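Local coordinates for membrane lipoprotein TpN32 (Treponema pallidum, PDB 1XS5) that binds L-methionine between its two lobes and probably serves as the periplasmic receptor for this amino acid in the spirochaete Treponema pallidum, at residues A[44-48]-A[70-74]; A[51-55]-A[209-215]; A[102-108]-A[148-154]. All coordinates share one frame; numbering follows the deposited sequence.

Interaction 1 (A[44-48]-A[70-74])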
# COMPACT_ATOMS: atom_id res chain seq x y z
N ASN A 44 9.04 5.18 8.45
CA ASN A 44 8.34 6.04 9.39
C ASN A 44 9.24 6.55 10.52
O ASN A 44 9.10 7.69 10.96
CB ASN A 44 7.10 5.33 9.96
CG ASN A 44 5.89 5.41 9.00
OD1 ASN A 44 5.76 6.36 8.26
ND2 ASN A 44 5.02 4.40 9.04
N GLU A 45 10.17 5.71 10.98
CA GLU A 45 11.08 6.15 12.02
C GLU A 45 11.99 7.28 11.48
O GLU A 45 12.38 8.17 12.23
CB GLU A 45 11.92 4.98 12.51
CG GLU A 45 11.12 3.93 13.25
CD GLU A 45 11.99 2.81 13.88
OE1 GLU A 45 13.09 2.50 13.34
OE2 GLU A 45 11.57 2.23 14.91
N ALA A 46 12.32 7.26 10.18
CA ALA A 46 13.22 8.29 9.64
C ALA A 46 12.49 9.62 9.60
O ALA A 46 13.10 10.70 9.80
CB ALA A 46 13.74 7.93 8.23
N VAL A 47 11.19 9.59 9.31
CA VAL A 47 10.43 10.85 9.34
C VAL A 47 10.33 11.31 10.83
O VAL A 47 10.51 12.50 11.13
CB VAL A 47 9.00 10.68 8.75
CG1 VAL A 47 8.13 11.94 9.11
CG2 VAL A 47 9.05 10.52 7.21
N MET A 48 10.07 10.40 11.76
CA MET A 48 9.97 10.80 13.17
C MET A 48 11.29 11.42 13.69
O MET A 48 11.24 12.39 14.45
CB MET A 48 9.56 9.63 14.08
CG MET A 48 8.06 9.28 14.05
SD MET A 48 6.96 10.71 14.45
CE MET A 48 7.48 11.05 16.19
N HIS A 70 4.49 2.60 17.89
CA HIS A 70 5.81 3.22 18.09
C HIS A 70 5.76 4.62 18.66
O HIS A 70 6.71 5.38 18.51
CB HIS A 70 6.58 3.24 16.77
CG HIS A 70 6.82 1.89 16.20
ND1 HIS A 70 7.94 1.14 16.52
CD2 HIS A 70 6.08 1.12 15.38
CE1 HIS A 70 7.87 -0.03 15.91
NE2 HIS A 70 6.75 -0.07 15.21
N ASN A 71 4.64 4.97 19.30
CA ASN A 71 4.49 6.30 19.89
C ASN A 71 4.82 7.38 18.87
O ASN A 71 5.53 8.35 19.16
CB ASN A 71 5.42 6.41 21.11
CG ASN A 71 5.26 5.23 22.08
OD1 ASN A 71 6.09 4.31 22.11
ND2 ASN A 71 4.19 5.25 22.88
N GLY A 72 4.29 7.21 17.67
CA GLY A 72 4.56 8.19 16.64
C GLY A 72 3.57 9.33 16.62
O GLY A 72 2.48 9.25 17.22
N ASP A 73 3.95 10.39 15.91
CA ASP A 73 3.17 11.60 15.73
C ASP A 73 3.06 11.98 14.21
O ASP A 73 3.09 13.16 13.84
CB ASP A 73 3.84 12.73 16.54
CG ASP A 73 2.95 13.97 16.67
OD1 ASP A 73 1.70 13.83 16.58
OD2 ASP A 73 3.51 15.08 16.88
N LEU A 74 2.91 10.97 13.36
CA LEU A 74 2.81 11.18 11.91
C LEU A 74 1.38 11.55 11.52
O LEU A 74 0.43 11.13 12.18
CB LEU A 74 3.19 9.88 11.18
CG LEU A 74 4.61 9.39 11.49
CD1 LEU A 74 4.87 8.10 10.73
CD2 LEU A 74 5.62 10.44 11.11

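Interaction 2 (A[51-55]-A[209-215])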
# COMPACT_ATOMS: atom_id res chain seq x y z
N ASP A 51 15.22 12.71 9.73
CA ASP A 51 16.23 12.46 8.70
C ASP A 51 15.69 12.79 7.32
O ASP A 51 16.45 13.11 6.42
CB ASP A 51 16.67 11.00 8.74
CG ASP A 51 17.52 10.69 9.94
OD1 ASP A 51 17.91 11.66 10.66
OD2 ASP A 51 17.82 9.48 10.16
N ILE A 52 14.38 12.64 7.15
CA ILE A 52 13.68 13.01 5.92
C ILE A 52 12.44 13.84 6.34
O ILE A 52 11.92 13.69 7.45
CB ILE A 52 13.24 11.79 5.12
CG1 ILE A 52 12.57 10.77 6.03
CG2 ILE A 52 14.47 11.14 4.39
CD1 ILE A 52 11.98 9.61 5.26
N LEU A 53 11.96 14.70 5.46
CA LEU A 53 10.83 15.58 5.75
C LEU A 53 9.48 14.87 5.54
O LEU A 53 8.48 15.18 6.20
CB LEU A 53 10.90 16.80 4.83
CG LEU A 53 9.92 17.92 5.13
CD1 LEU A 53 10.00 18.31 6.63
CD2 LEU A 53 10.26 19.11 4.26
N MET A 54 9.46 13.93 4.61
CA MET A 54 8.22 13.22 4.34
C MET A 54 8.46 11.85 3.79
O MET A 54 9.59 11.49 3.49
CB MET A 54 7.37 14.05 3.36
CG MET A 54 7.96 14.24 2.01
SD MET A 54 7.41 15.82 1.12
CE MET A 54 8.86 16.86 1.17
N ASN A 55 7.40 11.05 3.69
CA ASN A 55 7.55 9.77 3.04
C ASN A 55 6.33 9.49 2.25
O ASN A 55 5.28 10.12 2.45
CB ASN A 55 7.93 8.59 3.98
CG ASN A 55 6.87 8.21 5.00
OD1 ASN A 55 5.64 8.17 4.72
ND2 ASN A 55 7.35 7.86 6.21
N ASP A 209 4.37 23.13 5.95
CA ASP A 209 5.66 23.40 5.36
C ASP A 209 5.37 23.64 3.88
O ASP A 209 4.67 22.86 3.24
CB ASP A 209 6.60 22.20 5.51
CG ASP A 209 7.97 22.44 4.88
OD1 ASP A 209 8.06 22.57 3.64
OD2 ASP A 209 8.96 22.49 5.64
N ALA A 210 5.89 24.73 3.35
CA ALA A 210 5.62 25.09 1.97
C ALA A 210 6.19 24.11 0.95
O ALA A 210 5.64 23.97 -0.15
CB ALA A 210 6.17 26.51 1.69
N ARG A 211 7.30 23.45 1.30
CA ARG A 211 7.89 22.48 0.38
C ARG A 211 7.01 21.22 0.33
O ARG A 211 6.82 20.61 -0.72
CB ARG A 211 9.31 22.07 0.84
CG ARG A 211 10.43 23.08 0.54
CD ARG A 211 10.62 24.07 1.66
NE ARG A 211 10.71 23.43 2.96
CZ ARG A 211 11.85 23.12 3.57
NH1 ARG A 211 13.01 23.40 3.00
NH2 ARG A 211 11.82 22.53 4.76
N VAL A 212 6.51 20.84 1.50
CA VAL A 212 5.63 19.66 1.63
C VAL A 212 4.39 19.96 0.79
O VAL A 212 4.00 19.16 -0.06
CB VAL A 212 5.25 19.44 3.10
CG1 VAL A 212 4.17 18.36 3.25
CG2 VAL A 212 6.50 19.03 3.89
N GLN A 213 3.78 21.13 1.00
CA GLN A 213 2.59 21.46 0.22
C GLN A 213 2.87 21.43 -1.28
O GLN A 213 2.00 21.04 -2.05
CB GLN A 213 1.98 22.82 0.63
CG GLN A 213 1.31 22.75 1.98
CD GLN A 213 0.15 21.77 1.97
OE1 GLN A 213 -0.65 21.77 1.02
NE2 GLN A 213 0.05 20.92 3.03
N ALA A 214 4.06 21.83 -1.73
CA ALA A 214 4.36 21.80 -3.18
C ALA A 214 4.49 20.39 -3.73
O ALA A 214 4.17 20.08 -4.91
CB ALA A 214 5.66 22.60 -3.49
N VAL A 215 5.04 19.52 -2.90
CA VAL A 215 5.20 18.15 -3.34
C VAL A 215 3.81 17.55 -3.44
O VAL A 215 3.50 16.90 -4.42
CB VAL A 215 6.08 17.37 -2.35
CG1 VAL A 215 6.05 15.85 -2.65
CG2 VAL A 215 7.52 17.91 -2.50

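Interaction 3 (A[102-108]-A[148-154])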
# COMPACT_ATOMS: atom_id res chain seq x y z
N ALA A 102 -6.85 -25.41 0.51
CA ALA A 102 -5.94 -24.53 -0.27
C ALA A 102 -5.12 -23.60 0.64
O ALA A 102 -5.64 -23.12 1.66
CB ALA A 102 -6.76 -23.69 -1.26
N VAL A 103 -3.86 -23.33 0.27
CA VAL A 103 -3.02 -22.44 1.11
C VAL A 103 -3.00 -21.01 0.53
O VAL A 103 -2.60 -20.81 -0.62
CB VAL A 103 -1.52 -22.93 1.19
CG1 VAL A 103 -0.66 -21.89 1.94
CG2 VAL A 103 -1.44 -24.28 1.90
N ILE A 104 -3.45 -20.03 1.30
CA ILE A 104 -3.46 -18.63 0.81
C ILE A 104 -2.56 -17.77 1.71
O ILE A 104 -2.76 -17.69 2.92
CB ILE A 104 -4.92 -18.07 0.80
CG1 ILE A 104 -5.79 -18.89 -0.15
CG2 ILE A 104 -4.91 -16.61 0.36
CD1 ILE A 104 -7.22 -18.32 -0.36
N ALA A 105 -1.56 -17.13 1.10
CA ALA A 105 -0.62 -16.29 1.83
C ALA A 105 -1.14 -14.86 1.85
O ALA A 105 -1.62 -14.37 0.82
CB ALA A 105 0.74 -16.32 1.12
N ILE A 106 -1.00 -14.19 2.98
CA ILE A 106 -1.44 -12.81 3.12
C ILE A 106 -0.38 -11.97 3.84
O ILE A 106 0.53 -12.51 4.49
CB ILE A 106 -2.77 -12.76 3.92
CG1 ILE A 106 -2.57 -13.33 5.32
CG2 ILE A 106 -3.85 -13.60 3.22
CD1 ILE A 106 -3.92 -13.38 6.09
N PRO A 107 -0.52 -10.64 3.80
CA PRO A 107 0.45 -9.78 4.47
C PRO A 107 0.49 -10.05 5.96
O PRO A 107 -0.51 -10.41 6.56
CB PRO A 107 -0.07 -8.37 4.17
CG PRO A 107 -0.70 -8.51 2.84
CD PRO A 107 -1.48 -9.82 3.01
N ASN A 108 1.65 -9.84 6.56
CA ASN A 108 1.78 -10.07 8.01
C ASN A 108 1.85 -8.80 8.85
O ASN A 108 2.05 -8.87 10.07
CB ASN A 108 2.97 -11.00 8.31
CG ASN A 108 4.30 -10.27 8.30
OD1 ASN A 108 4.40 -9.11 7.89
ND2 ASN A 108 5.34 -10.96 8.76
N VAL A 148 -9.71 -23.07 4.26
CA VAL A 148 -8.44 -22.55 3.74
C VAL A 148 -7.36 -22.37 4.82
O VAL A 148 -7.66 -22.06 5.97
CB VAL A 148 -8.69 -21.16 3.06
CG1 VAL A 148 -7.37 -20.33 3.00
CG2 VAL A 148 -9.25 -21.38 1.65
N VAL A 149 -6.10 -22.54 4.43
CA VAL A 149 -5.00 -22.36 5.37
C VAL A 149 -4.44 -20.97 5.05
O VAL A 149 -4.03 -20.75 3.92
CB VAL A 149 -3.84 -23.41 5.10
CG1 VAL A 149 -2.65 -23.11 5.94
CG2 VAL A 149 -4.33 -24.82 5.31
N LEU A 150 -4.43 -20.07 6.02
CA LEU A 150 -3.94 -18.69 5.83
C LEU A 150 -2.51 -18.53 6.32
O LEU A 150 -2.26 -18.72 7.51
CB LEU A 150 -4.82 -17.70 6.61
CG LEU A 150 -6.30 -17.71 6.22
CD1 LEU A 150 -7.11 -16.87 7.19
CD2 LEU A 150 -6.46 -17.15 4.86
N GLN A 151 -1.58 -18.17 5.46
CA GLN A 151 -0.20 -18.00 5.91
C GLN A 151 0.22 -16.56 5.92
O GLN A 151 0.17 -15.91 4.89
CB GLN A 151 0.80 -18.74 5.02
CG GLN A 151 0.48 -20.17 4.76
CD GLN A 151 1.74 -20.99 4.49
OE1 GLN A 151 2.67 -20.55 3.75
NE2 GLN A 151 1.79 -22.19 5.08
N GLU A 152 0.66 -16.07 7.06
CA GLU A 152 1.10 -14.69 7.15
C GLU A 152 2.53 -14.61 6.60
O GLU A 152 3.39 -15.40 7.00
CB GLU A 152 1.07 -14.26 8.63
CG GLU A 152 -0.34 -14.24 9.24
CD GLU A 152 -0.30 -14.18 10.76
OE1 GLU A 152 0.05 -15.21 11.38
OE2 GLU A 152 -0.60 -13.11 11.33
N VAL A 153 2.80 -13.65 5.72
CA VAL A 153 4.12 -13.54 5.10
C VAL A 153 4.50 -12.08 4.97
O VAL A 153 3.61 -11.25 4.75
CB VAL A 153 4.09 -14.16 3.67
CG1 VAL A 153 5.44 -14.02 2.98
CG2 VAL A 153 3.70 -15.61 3.76
N GLU A 154 5.79 -11.73 5.11
CA GLU A 154 6.18 -10.32 4.92
C GLU A 154 5.72 -9.88 3.53
O GLU A 154 6.01 -10.55 2.55
CB GLU A 154 7.70 -10.14 4.97
CG GLU A 154 8.31 -10.47 6.29
CD GLU A 154 9.65 -9.79 6.47
OE1 GLU A 154 10.45 -9.78 5.50
OE2 GLU A 154 9.91 -9.26 7.57

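Interaction 1 (A[44-48]-A[70-74])
Leu74, the first residue of strand 74-82, pushes its two methyls against helix 40-49 in one of the two alpha/beta lobes of a periplasmic binding protein, between which methionine is held. The apolar part of the contact is shared between those methyls. Leu74 CD2 sits 3.5 Å from CG1 of Val47 and 3.6 Å from SD of Met48, whereas Leu74 CD1 reaches the amide of Asn44, 3.1 Å from OD1. That oxygen is buried, and Asn55 and Gln58 both donate to it, so the close methyl does not cost it its polar partners. Phe66 of helix 60-70 touches Asn44, Met48 and Leu74.

Of charged groups, Glu45 OE2 comes to 4.1 Å from His70 ND1; the two groups are near but not in contact, their planes nearly perpendicular. Asp73 turns its carboxylate from the helix to a salt bridge with Arg204.

The polar link is a weak one to sulfur. Met48 is folded at chi2 and chi3 (-56° and -63°), which brings its thioether up to the backbone that follows helix 60-70. There Asp73 N points almost straight at Met48 SD, 3.4 Å away, while Met48 CE lies 4.1 Å from Gly72 CA.

Interaction 2 (A[51-55]-A[209-215])
Leu53 and Met54, where the chain enters strand 54-59, meet the first turns of helix 210-219 by van der Waals contact; no hydrogen bond crosses. Leu53 CD2 lies 3.8 Å from Val212 CG2. Leu53 CD2 also comes obliquely to the Arg211 guanidinium, 3.8 Å from NH2, the two side chains crossing at about a right angle. Met54 holds CG between its backbone N and carbonyl carbon (chi1 64°), and its thioether ends against Val215, with Met54 SD 4.0 Å from Val215 CG1.

Polar bonds instead hold the start of the helix together. Asp209 is the N-cap: its OD1 accepts from Arg211 N and Val212 N. Arg211, bent at chi2 and chi3, folds back to grip the same carboxylate side-on. Arg211 NE is 2.9 Å from Asp209 OD1 and Arg211 NH2 is 3.0 Å from Asp209 OD2; each oxygen lies close to the guanidinium plane and offers its syn lone pair. OD1 thus takes three N-H groups, which would be expected to favour the ionised carboxylate. Arg211 NH1 adds a salt bridge to Glu3.

The helix lies over one face of the six-stranded sheet: Arg211 rests on Val5 of strand 3-9, Val212 on Val202 of strand 198-203, and Val215 on Leu32 of strand 30-36.

Interaction 3 (A[102-108]-A[148-154])
Gln151 lays its side chain against Val103, which stands two residues before Ala105, the partner of Gln151 in the parallel register. From CB, where chi1 of -51° sets CG anti to the carbonyl carbon, the chain runs extended. Gln151 CG touches Val103 CG1 at 3.5 Å, and CD follows at 3.6 Å from the same methyl. OE1 and NE2 of Gln151 are then both 4.0 Å from Val103 CG1, so this one methyl meets the whole outer half of the glutamine, on the face that Val103, Val149 and Ala105 share.

The backbones beneath form a parallel pair, strand 149-153 being the outer strand beside 103-107 in the five-stranded sheet of the second lobe of this periplasmic binding protein. Strand 103-107 is paired on its other edge with 167-170. Five hydrogen bonds stitch the parallel pair, from Val149 N to Ala102 O through Val153 N to Ile106 O (2.8 Å).

On the other face, Ile104 CG1 packs 3.8 Å from Val148 CG1, the side chains crossing at about a right angle, and Leu150 and Ile106 turn to Leu117 of helix 110-122. Past the strand end, Asn108 and Glu154 run side by side, amide and carboxylate planes 86° apart, with ND2 of Asn108 3.9 Å from CG of Glu154.

Interactions 1 and 2 are neighbours in one lobe, their centres 15 Å apart, and their segments alternate along the chain. Helix 40-49 leads into strand 54-59, and the two contacts touch directly: Asn44 OD1 to Asn55 ND2 is 3.0 Å, and Val47 CG2 packs 3.6 Å from Ile52 CD1. Interaction 3 belongs to the other lobe, with its centre 28 Å from that of interaction 1 and 36 Å from that of interaction 2, and it lies within the chain loop that interaction 2 closes. The bound methionine lies between the lobes, about 7 Å from the side chain of Asn44 and about 8 Å from that of Pro107. Through Gln58, which lines the ligand pocket, interaction 1 is joined to the site.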